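Local coordinates for putative dihydrodipicolinate synthase family protein (Coccidioides immitis, PDB 3QFE), which belongs to the dihydrodipicolinate synthetase family and folds as a TIM barrel, its precise function not being established, at residues A[29-34]-A[65-69]; A[70-74]-A[102-108]; A[253-257]-A[302-307]; A[266-271]-A[282-288]. Residue numbers count along the deposited sequence, not the author numbering.

Contact 1 of 4, residues A[29-34]-A[65-69]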
loop_
_atom_site.group_PDB
_atom_site.type_symbol
_atom_site.label_atom_id
_atom_site.label_comp_id
_atom_site.label_asym_id
_atom_site.label_seq_id
_atom_site.Cartn_x
_atom_site.Cartn_y
_atom_site.Cartn_z
ATOM N N LEU A 29 15.919 1.338 12.193
ATOM C CA LEU A 29 14.563 1.842 12.179
ATOM C C LEU A 29 14.384 2.890 13.277
ATOM O O LEU A 29 14.970 2.780 14.349
ATOM C CB LEU A 29 13.609 0.687 12.438
ATOM C CG LEU A 29 13.579 -0.465 11.431
ATOM C CD1 LEU A 29 12.553 -1.499 11.894
ATOM C CD2 LEU A 29 13.255 0.036 10.036
ATOM N N ASP A 30 13.585 3.913 13.016
ATOM C CA ASP A 30 13.166 4.823 14.090
ATOM C C ASP A 30 11.713 4.483 14.455
ATOM O O ASP A 30 10.771 5.062 13.892
ATOM C CB ASP A 30 13.289 6.273 13.634
ATOM C CG ASP A 30 12.844 7.273 14.701
ATOM O OD1 ASP A 30 12.254 6.905 15.744
ATOM O OD2 ASP A 30 13.078 8.466 14.480
ATOM N N LEU A 31 11.548 3.533 15.371
ATOM C CA LEU A 31 10.231 2.987 15.727
ATOM C C LEU A 31 9.334 4.003 16.463
ATOM O O LEU A 31 8.123 4.042 16.245
ATOM C CB LEU A 31 10.370 1.663 16.505
ATOM C CG LEU A 31 11.065 0.517 15.707
ATOM C CD1 LEU A 31 11.363 -0.751 16.517
ATOM C CD2 LEU A 31 10.338 0.163 14.397
ATOM N N ALA A 32 9.928 4.850 17.301
ATOM C CA ALA A 32 9.143 5.880 17.976
ATOM C C ALA A 32 8.484 6.802 16.938
ATOM O O ALA A 32 7.270 7.056 17.007
ATOM C CB ALA A 32 9.997 6.676 19.000
ATOM N N SER A 33 9.252 7.295 15.972
ATOM C CA SER A 33 8.636 8.094 14.928
ATOM C C SER A 33 7.654 7.280 14.086
ATOM O O SER A 33 6.555 7.745 13.780
ATOM C CB SER A 33 9.690 8.762 14.066
ATOM O OG SER A 33 10.563 9.492 14.913
ATOM N N GLN A 34 8.049 6.059 13.727
ATOM C CA GLN A 34 7.220 5.176 12.930
ATOM C C GLN A 34 5.847 4.949 13.560
ATOM O O GLN A 34 4.835 4.924 12.857
ATOM C CB GLN A 34 7.916 3.812 12.749
ATOM C CG GLN A 34 7.309 2.990 11.639
ATOM C CD GLN A 34 7.655 3.535 10.272
ATOM O OE1 GLN A 34 8.815 3.539 9.861
ATOM N NE2 GLN A 34 6.665 4.010 9.571
ATOM N N GLU A 65 13.717 -6.634 11.072
ATOM C CA GLU A 65 13.160 -5.296 10.910
ATOM C C GLU A 65 11.745 -5.370 10.356
ATOM O O GLU A 65 10.849 -4.651 10.818
ATOM C CB GLU A 65 14.068 -4.420 10.043
ATOM C CG GLU A 65 15.350 -4.023 10.798
ATOM C CD GLU A 65 16.415 -3.377 9.910
ATOM O OE1 GLU A 65 16.347 -3.520 8.679
ATOM O OE2 GLU A 65 17.331 -2.727 10.454
ATOM N N ARG A 66 11.542 -6.263 9.388
ATOM C CA ARG A 66 10.220 -6.498 8.839
ATOM C C ARG A 66 9.198 -6.772 9.920
ATOM O O ARG A 66 8.123 -6.186 9.906
ATOM C CB ARG A 66 10.227 -7.674 7.861
ATOM C CG ARG A 66 10.741 -7.326 6.477
ATOM C CD ARG A 66 10.950 -8.624 5.709
ATOM N NE ARG A 66 11.247 -8.406 4.308
ATOM C CZ ARG A 66 10.325 -8.227 3.363
ATOM N NH1 ARG A 66 9.033 -8.233 3.685
ATOM N NH2 ARG A 66 10.711 -8.051 2.094
ATOM N N ALA A 67 9.528 -7.683 10.830
ATOM C CA ALA A 67 8.630 -8.086 11.932
ATOM C C ALA A 67 8.377 -6.950 12.921
ATOM O O ALA A 67 7.286 -6.833 13.465
ATOM C CB ALA A 67 9.206 -9.339 12.690
ATOM N N GLN A 68 9.406 -6.152 13.197
ATOM C CA GLN A 68 9.265 -5.029 14.125
ATOM C C GLN A 68 8.312 -3.995 13.541
ATOM O O GLN A 68 7.524 -3.398 14.264
ATOM C CB GLN A 68 10.619 -4.381 14.457
ATOM C CG GLN A 68 11.417 -5.259 15.363
ATOM C CD GLN A 68 12.894 -4.886 15.454
ATOM O OE1 GLN A 68 13.429 -4.123 14.631
ATOM N NE2 GLN A 68 13.563 -5.431 16.471
ATOM N N LEU A 69 8.369 -3.795 12.235
ATOM C CA LEU A 69 7.506 -2.791 11.640
ATOM C C LEU A 69 6.065 -3.237 11.705
ATOM O O LEU A 69 5.201 -2.437 12.036
ATOM C CB LEU A 69 7.920 -2.474 10.225
ATOM C CG LEU A 69 9.191 -1.646 10.078
ATOM C CD1 LEU A 69 9.469 -1.540 8.586
ATOM C CD2 LEU A 69 8.988 -0.242 10.691
HETATM O O HOH W 1 16.833 -1.434 12.833
#

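Contact 2 of 4, residues A[70-74]-A[102-108]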
loop_
_atom_site.group_PDB
_atom_site.type_symbol
_atom_site.label_atom_id
_atom_site.label_comp_id
_atom_site.label_asym_id
_atom_site.label_seq_id
_atom_site.Cartn_x
_atom_site.Cartn_y
_atom_site.Cartn_z
ATOM N N ILE A 70 5.809 -4.524 11.445
ATOM C CA ILE A 70 4.449 -5.021 11.511
ATOM C C ILE A 70 3.925 -4.857 12.925
ATOM O O ILE A 70 2.837 -4.313 13.114
ATOM C CB ILE A 70 4.308 -6.483 11.034
ATOM C CG1 ILE A 70 4.745 -6.583 9.559
ATOM C CG2 ILE A 70 2.839 -6.930 11.128
ATOM C CD1 ILE A 70 4.942 -8.042 9.043
ATOM N N ALA A 71 4.714 -5.285 13.914
ATOM C CA ALA A 71 4.330 -5.186 15.327
ATOM C C ALA A 71 4.100 -3.721 15.741
ATOM O O ALA A 71 3.179 -3.396 16.495
ATOM C CB ALA A 71 5.429 -5.836 16.225
ATOM N N THR A 72 4.940 -2.836 15.222
ATOM C CA THR A 72 4.819 -1.412 15.497
ATOM C C THR A 72 3.526 -0.876 14.848
ATOM O O THR A 72 2.775 -0.130 15.497
ATOM C CB THR A 72 6.099 -0.650 15.049
ATOM O OG1 THR A 72 7.201 -1.098 15.847
ATOM C CG2 THR A 72 5.950 0.867 15.196
ATOM N N ALA A 73 3.242 -1.294 13.607
ATOM C CA ALA A 73 1.984 -0.949 12.972
ATOM C C ALA A 73 0.811 -1.368 13.844
ATOM O O ALA A 73 -0.020 -0.515 14.197
ATOM C CB ALA A 73 1.871 -1.537 11.557
ATOM N N ARG A 74 0.757 -2.644 14.252
ATOM C CA ARG A 74 -0.373 -3.129 15.070
ATOM C C ARG A 74 -0.566 -2.307 16.354
ATOM O O ARG A 74 -1.686 -1.975 16.717
ATOM C CB ARG A 74 -0.225 -4.623 15.390
ATOM C CG ARG A 74 -1.279 -5.203 16.361
ATOM C CD ARG A 74 -2.683 -5.020 15.781
ATOM N NE ARG A 74 -2.855 -5.725 14.503
ATOM C CZ ARG A 74 -3.766 -5.407 13.579
ATOM N NH1 ARG A 74 -4.595 -4.375 13.761
ATOM N NH2 ARG A 74 -3.839 -6.118 12.443
ATOM N N ALA A 102 4.855 -12.357 10.038
ATOM C CA ALA A 102 3.767 -11.374 9.940
ATOM C C ALA A 102 2.588 -11.765 10.810
ATOM O O ALA A 102 1.983 -10.926 11.477
ATOM C CB ALA A 102 3.309 -11.177 8.465
ATOM N N SER A 103 2.275 -13.052 10.784
ATOM C CA SER A 103 1.186 -13.587 11.559
ATOM C C SER A 103 1.440 -13.355 13.041
ATOM O O SER A 103 0.591 -12.786 13.733
ATOM C CB SER A 103 1.026 -15.068 11.258
ATOM O OG SER A 103 -0.066 -15.590 11.979
ATOM N N VAL A 104 2.613 -13.765 13.518
ATOM C CA VAL A 104 2.987 -13.549 14.922
ATOM C C VAL A 104 2.980 -12.035 15.299
ATOM O O VAL A 104 2.558 -11.664 16.375
ATOM C CB VAL A 104 4.361 -14.237 15.283
ATOM C CG1 VAL A 104 4.805 -13.904 16.724
ATOM C CG2 VAL A 104 4.272 -15.778 15.112
ATOM N N ALA A 105 3.386 -11.173 14.384
ATOM C CA ALA A 105 3.506 -9.757 14.702
ATOM C C ALA A 105 2.159 -9.020 14.665
ATOM O O ALA A 105 2.079 -7.881 15.070
ATOM C CB ALA A 105 4.528 -9.102 13.800
ATOM N N GLY A 106 1.107 -9.681 14.184
ATOM C CA GLY A 106 -0.238 -9.134 14.223
ATOM C C GLY A 106 -0.903 -8.705 12.921
ATOM O O GLY A 106 -1.948 -8.067 12.971
ATOM N N ALA A 107 -0.338 -9.022 11.755
ATOM C CA ALA A 107 -0.988 -8.690 10.468
ATOM C C ALA A 107 -2.323 -9.446 10.260
ATOM O O ALA A 107 -2.531 -10.497 10.881
ATOM C CB ALA A 107 -0.043 -8.945 9.317
ATOM N N ASN A 108 -3.241 -8.903 9.439
ATOM C CA ASN A 108 -4.514 -9.597 9.129
ATOM C C ASN A 108 -4.438 -10.321 7.785
ATOM O O ASN A 108 -5.100 -11.357 7.575
ATOM C CB ASN A 108 -5.713 -8.637 9.082
ATOM C CG ASN A 108 -5.833 -7.771 10.319
ATOM O OD1 ASN A 108 -5.544 -6.572 10.283
ATOM N ND2 ASN A 108 -6.257 -8.360 11.411
#

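Contact 3 of 4, residues A[253-257]-A[302-307]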
loop_
_atom_site.group_PDB
_atom_site.type_symbol
_atom_site.label_atom_id
_atom_site.label_comp_id
_atom_site.label_asym_id
_atom_site.label_seq_id
_atom_site.Cartn_x
_atom_site.Cartn_y
_atom_site.Cartn_z
ATOM N N LEU A 253 -3.202 15.890 -10.116
ATOM C CA LEU A 253 -2.234 16.926 -10.487
ATOM C C LEU A 253 -1.056 16.961 -9.519
ATOM O O LEU A 253 0.095 16.994 -9.936
ATOM C CB LEU A 253 -2.923 18.286 -10.471
ATOM C CG LEU A 253 -2.754 19.282 -11.598
ATOM C CD1 LEU A 253 -2.912 18.608 -12.945
ATOM C CD2 LEU A 253 -3.797 20.386 -11.421
ATOM N N ALA A 254 -1.361 16.938 -8.226
ATOM C CA ALA A 254 -0.356 17.022 -7.182
ATOM C C ALA A 254 0.505 15.761 -7.098
ATOM O O ALA A 254 1.646 15.822 -6.662
ATOM C CB ALA A 254 -1.013 17.307 -5.851
ATOM N N GLU A 255 -0.044 14.635 -7.535
ATOM C CA GLU A 255 0.658 13.362 -7.495
ATOM C C GLU A 255 1.814 13.211 -8.508
ATOM O O GLU A 255 2.653 12.318 -8.359
ATOM C CB GLU A 255 -0.330 12.197 -7.617
ATOM C CG GLU A 255 0.219 10.908 -7.005
ATOM C CD GLU A 255 -0.768 9.760 -7.005
ATOM O OE1 GLU A 255 -1.920 9.954 -7.459
ATOM O OE2 GLU A 255 -0.376 8.661 -6.532
ATOM N N SER A 256 1.845 14.072 -9.526
ATOM C CA SER A 256 2.934 14.138 -10.536
ATOM C C SER A 256 4.289 13.475 -10.156
ATOM O O SER A 256 4.616 12.410 -10.696
ATOM C CB SER A 256 3.124 15.589 -11.008
ATOM O OG SER A 256 4.292 15.744 -11.802
ATOM N N PRO A 257 5.059 14.078 -9.204
ATOM C CA PRO A 257 6.376 13.509 -8.824
ATOM C C PRO A 257 6.398 11.995 -8.463
ATOM O O PRO A 257 5.926 11.595 -7.388
ATOM C CB PRO A 257 6.794 14.375 -7.622
ATOM C CG PRO A 257 6.065 15.684 -7.820
ATOM C CD PRO A 257 4.732 15.265 -8.376
ATOM N N GLU A 302 10.271 21.348 -6.590
ATOM C CA GLU A 302 9.109 20.897 -7.379
ATOM C C GLU A 302 7.973 20.328 -6.497
ATOM O O GLU A 302 6.805 20.658 -6.678
ATOM C CB GLU A 302 9.553 19.862 -8.426
ATOM C CG GLU A 302 8.666 19.729 -9.693
ATOM C CD GLU A 302 9.056 18.509 -10.570
ATOM O OE1 GLU A 302 10.148 18.518 -11.199
ATOM O OE2 GLU A 302 8.272 17.533 -10.635
ATOM N N VAL A 303 8.335 19.482 -5.541
ATOM C CA VAL A 303 7.371 18.923 -4.608
ATOM C C VAL A 303 6.602 20.020 -3.879
ATOM O O VAL A 303 5.373 19.992 -3.840
ATOM C CB VAL A 303 8.052 17.972 -3.621
ATOM C CG1 VAL A 303 7.069 17.522 -2.514
ATOM C CG2 VAL A 303 8.595 16.768 -4.377
ATOM N N ARG A 304 7.326 20.999 -3.345
ATOM C CA ARG A 304 6.718 22.087 -2.597
ATOM C C ARG A 304 5.801 22.948 -3.471
ATOM O O ARG A 304 4.725 23.349 -3.029
ATOM C CB ARG A 304 7.782 22.939 -1.905
ATOM C CG ARG A 304 8.754 22.128 -1.051
ATOM C CD ARG A 304 9.655 22.995 -0.165
ATOM N NE ARG A 304 10.620 23.780 -0.947
ATOM C CZ ARG A 304 11.907 23.464 -1.129
ATOM N NH1 ARG A 304 12.434 22.373 -0.581
ATOM N NH2 ARG A 304 12.681 24.254 -1.863
ATOM N N LYS A 305 6.206 23.213 -4.712
ATOM C CA LYS A 305 5.391 24.039 -5.606
ATOM C C LYS A 305 4.123 23.299 -6.037
ATOM O O LYS A 305 3.010 23.811 -5.876
ATOM C CB LYS A 305 6.182 24.492 -6.847
ATOM N N VAL A 306 4.306 22.086 -6.545
ATOM C CA VAL A 306 3.242 21.316 -7.165
ATOM C C VAL A 306 2.216 20.761 -6.176
ATOM O O VAL A 306 1.089 20.463 -6.559
ATOM C CB VAL A 306 3.850 20.174 -8.024
ATOM C CG1 VAL A 306 2.924 18.945 -8.120
ATOM C CG2 VAL A 306 4.235 20.710 -9.396
ATOM N N MET A 307 2.596 20.625 -4.913
ATOM C CA MET A 307 1.691 20.065 -3.911
ATOM C C MET A 307 1.048 21.109 -2.975
ATOM O O MET A 307 0.210 20.753 -2.145
ATOM C CB MET A 307 2.414 18.995 -3.097
ATOM C CG MET A 307 2.812 17.774 -3.870
ATOM S SD MET A 307 3.431 16.484 -2.759
ATOM C CE MET A 307 3.978 15.268 -3.951
#

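Contact 4 of 4, residues A[266-271]-A[282-288]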
loop_
_atom_site.group_PDB
_atom_site.type_symbol
_atom_site.label_atom_id
_atom_site.label_comp_id
_atom_site.label_asym_id
_atom_site.label_seq_id
_atom_site.Cartn_x
_atom_site.Cartn_y
_atom_site.Cartn_z
ATOM N N LYS A 266 8.850 9.696 -0.088
ATOM C CA LYS A 266 9.345 9.864 1.298
ATOM C C LYS A 266 9.518 11.329 1.688
ATOM O O LYS A 266 9.146 11.720 2.796
ATOM C CB LYS A 266 10.656 9.114 1.539
ATOM C CG LYS A 266 10.557 7.606 1.375
ATOM C CD LYS A 266 11.810 6.888 1.892
ATOM C CE LYS A 266 11.787 6.863 3.402
ATOM N NZ LYS A 266 12.864 6.059 4.005
ATOM N N TYR A 267 10.056 12.138 0.777
ATOM C CA TYR A 267 10.313 13.551 1.053
ATOM C C TYR A 267 8.996 14.337 1.169
ATOM O O TYR A 267 8.853 15.239 2.007
ATOM C CB TYR A 267 11.248 14.169 0.007
ATOM C CG TYR A 267 11.381 15.662 0.180
ATOM C CD1 TYR A 267 12.213 16.200 1.170
ATOM C CD2 TYR A 267 10.613 16.543 -0.586
ATOM C CE1 TYR A 267 12.302 17.574 1.357
ATOM C CE2 TYR A 267 10.693 17.917 -0.390
ATOM C CZ TYR A 267 11.541 18.426 0.578
ATOM O OH TYR A 267 11.615 19.793 0.778
ATOM N N ALA A 268 8.022 13.986 0.333
ATOM C CA ALA A 268 6.717 14.652 0.398
ATOM C C ALA A 268 6.054 14.332 1.740
ATOM O O ALA A 268 5.541 15.210 2.407
ATOM C CB ALA A 268 5.838 14.241 -0.776
ATOM N N ALA A 269 6.101 13.069 2.141
ATOM C CA ALA A 269 5.579 12.668 3.445
ATOM C C ALA A 269 6.316 13.414 4.550
ATOM O O ALA A 269 5.694 13.862 5.513
ATOM C CB ALA A 269 5.716 11.179 3.628
ATOM N N ALA A 270 7.632 13.590 4.392
ATOM C CA ALA A 270 8.420 14.280 5.404
ATOM C C ALA A 270 7.890 15.688 5.639
ATOM O O ALA A 270 7.847 16.158 6.783
ATOM C CB ALA A 270 9.881 14.324 5.031
ATOM N N ILE A 271 7.495 16.387 4.578
ATOM C CA ILE A 271 7.190 17.792 4.783
ATOM C C ILE A 271 5.715 18.077 4.921
ATOM O O ILE A 271 5.321 19.189 5.266
ATOM C CB ILE A 271 7.865 18.713 3.738
ATOM C CG1 ILE A 271 7.433 18.343 2.314
ATOM C CG2 ILE A 271 9.396 18.712 3.928
ATOM C CD1 ILE A 271 7.471 19.531 1.385
ATOM N N ALA A 282 11.848 15.276 10.273
ATOM C CA ALA A 282 11.240 14.207 9.478
ATOM C C ALA A 282 12.023 13.995 8.193
ATOM O O ALA A 282 12.152 12.869 7.706
ATOM C CB ALA A 282 9.768 14.506 9.188
ATOM N N GLU A 283 12.575 15.078 7.664
ATOM C CA GLU A 283 13.311 15.010 6.415
ATOM C C GLU A 283 14.576 14.144 6.488
ATOM O O GLU A 283 14.910 13.482 5.521
ATOM C CB GLU A 283 13.633 16.407 5.889
ATOM C CG GLU A 283 14.375 16.365 4.562
ATOM C CD GLU A 283 14.509 17.732 3.908
ATOM O OE1 GLU A 283 13.643 18.602 4.177
ATOM O OE2 GLU A 283 15.473 17.922 3.126
ATOM N N GLU A 284 15.284 14.172 7.612
ATOM C CA GLU A 284 16.481 13.348 7.745
ATOM C C GLU A 284 16.085 11.878 7.884
ATOM O O GLU A 284 16.725 11.015 7.302
ATOM C CB GLU A 284 17.346 13.807 8.923
ATOM N N LYS A 285 14.981 11.622 8.592
ATOM C CA LYS A 285 14.526 10.286 8.937
ATOM C C LYS A 285 13.881 9.578 7.763
ATOM O O LYS A 285 13.735 8.348 7.767
ATOM C CB LYS A 285 13.513 10.363 10.085
ATOM C CG LYS A 285 14.095 10.812 11.402
ATOM C CD LYS A 285 13.031 11.260 12.384
ATOM C CE LYS A 285 13.650 11.461 13.760
ATOM N NZ LYS A 285 12.682 12.140 14.673
ATOM N N LEU A 286 13.488 10.366 6.768
ATOM C CA LEU A 286 12.851 9.842 5.581
ATOM C C LEU A 286 13.738 9.913 4.324
ATOM O O LEU A 286 13.247 9.845 3.181
ATOM C CB LEU A 286 11.487 10.512 5.368
ATOM C CG LEU A 286 10.464 10.051 6.415
ATOM C CD1 LEU A 286 9.261 10.992 6.490
ATOM C CD2 LEU A 286 10.035 8.615 6.151
ATOM N N ARG A 287 15.044 10.024 4.538
ATOM C CA ARG A 287 16.001 9.632 3.511
ATOM C C ARG A 287 15.801 8.168 3.115
ATOM O O ARG A 287 15.425 7.349 3.929
ATOM C CB ARG A 287 17.425 9.824 4.012
ATOM C CG ARG A 287 17.842 11.280 4.075
ATOM C CD ARG A 287 19.188 11.419 4.758
ATOM N NE ARG A 287 19.325 12.778 5.277
ATOM C CZ ARG A 287 20.481 13.397 5.512
ATOM N NH1 ARG A 287 21.640 12.780 5.278
ATOM N NH2 ARG A 287 20.474 14.643 5.975
ATOM N N PRO A 288 16.015 7.849 1.836
ATOM C CA PRO A 288 16.120 6.455 1.440
ATOM C C PRO A 288 17.246 5.778 2.220
ATOM O O PRO A 288 18.199 6.438 2.622
ATOM C CB PRO A 288 16.494 6.524 -0.046
ATOM C CG PRO A 288 16.620 7.993 -0.396
ATOM C CD PRO A 288 15.994 8.776 0.688
#

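Contact 1 of 4, residues A[29-34]-A[65-69]
This is a mainly apolar contact between neighbouring outer helices of the barrel: the start of helix 31-42, with the residue leading into it, lies against the early turns of helix 63-77. Leu29 does most of the work. Its CB points at the other segment, and its CD1 sits 3.7 Å from Glu65 O and 3.8 Å from Leu69 CG, with Gln68 OE1 3.9 Å from the same methyl. At the first residue of the helix, Leu31 CD2 meets Leu69 CD2 at 4.0 Å, and Gln34 CG reaches that CD2 at 3.8 Å, so Leu69 is gripped by three residues. The amide end of Gln34 turns elsewhere, to the backbone of Val19 and Phe21. Asp30 faces away and is the N-cap: its OD1 accepts from Ser33 N at 3.0 Å, while Ser33 OG donates to Asp30 OD2 at 2.8 Å. The polar link across the gap is a water, which accepts from Leu29 N at 3.0 Å and donates to Glu65 OE2 at 2.8 Å; Glu65 OE1 forms a salt bridge with Arg289. With no direct hydrogen bond between the segments, cohesion here rests on leucine packing, supplemented by one water bridge between Leu29 N and Glu65.

Contact 2 of 4, residues A[70-74]-A[102-108]
Two successive helices of the barrel's outer layer come together here, closely enough that the CA atoms of Ala71 and Ala105 are 4.7 Å apart. Small residues make this possible. The bump is Ile70, which pushes into a hollow lined by three alanines: its CD1 lies 3.6 Å from Ala102 CB, its CB 3.8 Å from Ala105 CB, and its CG2 4.0 Å from Ala107 CB. Beside it the small Ala71 lets the backbones close up: its CB is 4.2 Å from Ala105 CB, and Ala71 CA approaches Ala105 O at 3.5 Å in a CA-H...O contact. Helix 92-105 then ends in a Schellman motif, with Gly106 at positive phi. A CB on Gly106 would point at the partner helix and come within 3.2 Å of Arg74 CG, besides jamming against the preceding carbonyl, so the glycine serves both the turn and the fit. Over this flat spot the Arg74 side chain folds, with chi2 and chi3 both p. Its NE and NH2 donate to Gly106 O at 2.9 and 2.8 Å, and NH2 also reaches Asn108 OD1 at 2.8 Å. On the far side of the guanidinium, NH1 bonds to the carbonyls of Phe81 and Gly78, while Asn108 OD1 also accepts from Ile83 N. The chemistry thus divides along the contact: close apolar packing joins the helices, and one arginine ties the turn leading to strand 109-112 to the loop before strand 83-86.

Contact 3 of 4, residues A[253-257]-A[302-307]
Pro257, just past the end of helix 241-254, leans on one face of the C-terminal helix 297-317 and meets four of its residues. Its ring, puckered C-gamma exo, points at that helix: CG lies 4.0 Å from Glu302 OE2, 4.4 Å from Val303 CG2 and 4.4 Å from Met307 CE, while CD is 4.1 Å from Val306 CG1. Met307 reaches the proline by being extended beyond an m chi1, with chi2 and chi3 both t. Its CB starts out sideways, yet CG passes 3.6 Å from Ala254 O before the terminal methyl comes near the proline ring. Val306, with chi1 at 151°, sets CG1 between the helix end and the proline, 3.7 Å from Ala254 O and 3.9 Å from Leu253 O. Glu302, t at both chi1 and chi2, stretches out so that its carboxylate comes near Pro257 CG. By contrast Glu255 points away, touching Ser203 and Phe221. The small Ala254 allows a close approach, its CA 4.9 Å from that of Met307. Thr264 of helix 262-271 touches both Pro257 and Val303. This is largely apolar packing of a helix end and the loop after it on the last helix, in the helical C-terminal region that, as in relatives of this family, follows the eight-stranded TIM barrel.

Contact 4 of 4, residues A[266-271]-A[282-288]
Helix 262-271 runs alongside the short helix 282-285 in the opposite sense, with Lys266 nearest Leu286 (CA atoms 5.5 Å apart) and Ala270 nearest Ala282 (5.0 Å). Leu286 is the first residue to leave helical angles, and from there the chain extends through Arg287 and Pro288. Alanines allow the close approach: Ala270 O is 3.5 Å from Ala282 CB, and Ala270 CB lies 3.8 Å from Glu283 CA. Leu286 fills the space along the helix, its CD1 3.6 Å from Ala270 CA and 3.7 Å from Ala270 CB, while its CD2 lies 3.7 Å from Lys266 CE; on another side it touches Phe21 and Ala274. The pair belongs to the C-terminal helices that follow the last barrel strand, 216-218, and the lysine joins them to the barrel proper: Lys266 NZ donates to Arg287 O at 2.9 Å, forms a salt bridge with Glu57 and bonds to the carbonyl of Thr20. With its aliphatic chain passing Leu286 and its ammonium group among these acceptors, this buried charge is well matched. Toward the other margin, Glu283 extends with chi1 and chi2 both t, so that OE1 comes to the ring edge of Tyr267, 3.3 Å from CE1. The hydroxyl of Tyr267 instead bonds to Arg304 on helix 297-317, and Glu283 OE2 has a long, weak ion pair with Lys300.

Contacts 1 and 2 share helix 63-77 and join successive outer helices of the barrel; contacts 3 and 4 lie in the C-terminal helices, contact 4 nested within the loop that contact 3 closes. Contact 4 is the buried one, and it holds a lysine with several acceptors. The others are partly buried, and contact 3, the farthest from the chain centre, has several exposed residues and relies on apolar touches. Contact 1 adds a water bridge, contact 2 an arginine bonded to a backbone carbonyl and an asparagine side chain. Arg304 and Tyr267 connect contacts 3 and 4, whereas Lys285 brings contact 4 against Asp30 and Ser33 of contact 1. Contacts 2 and 3 lie on opposite sides of the chain's centre, about 33 Å between their centres.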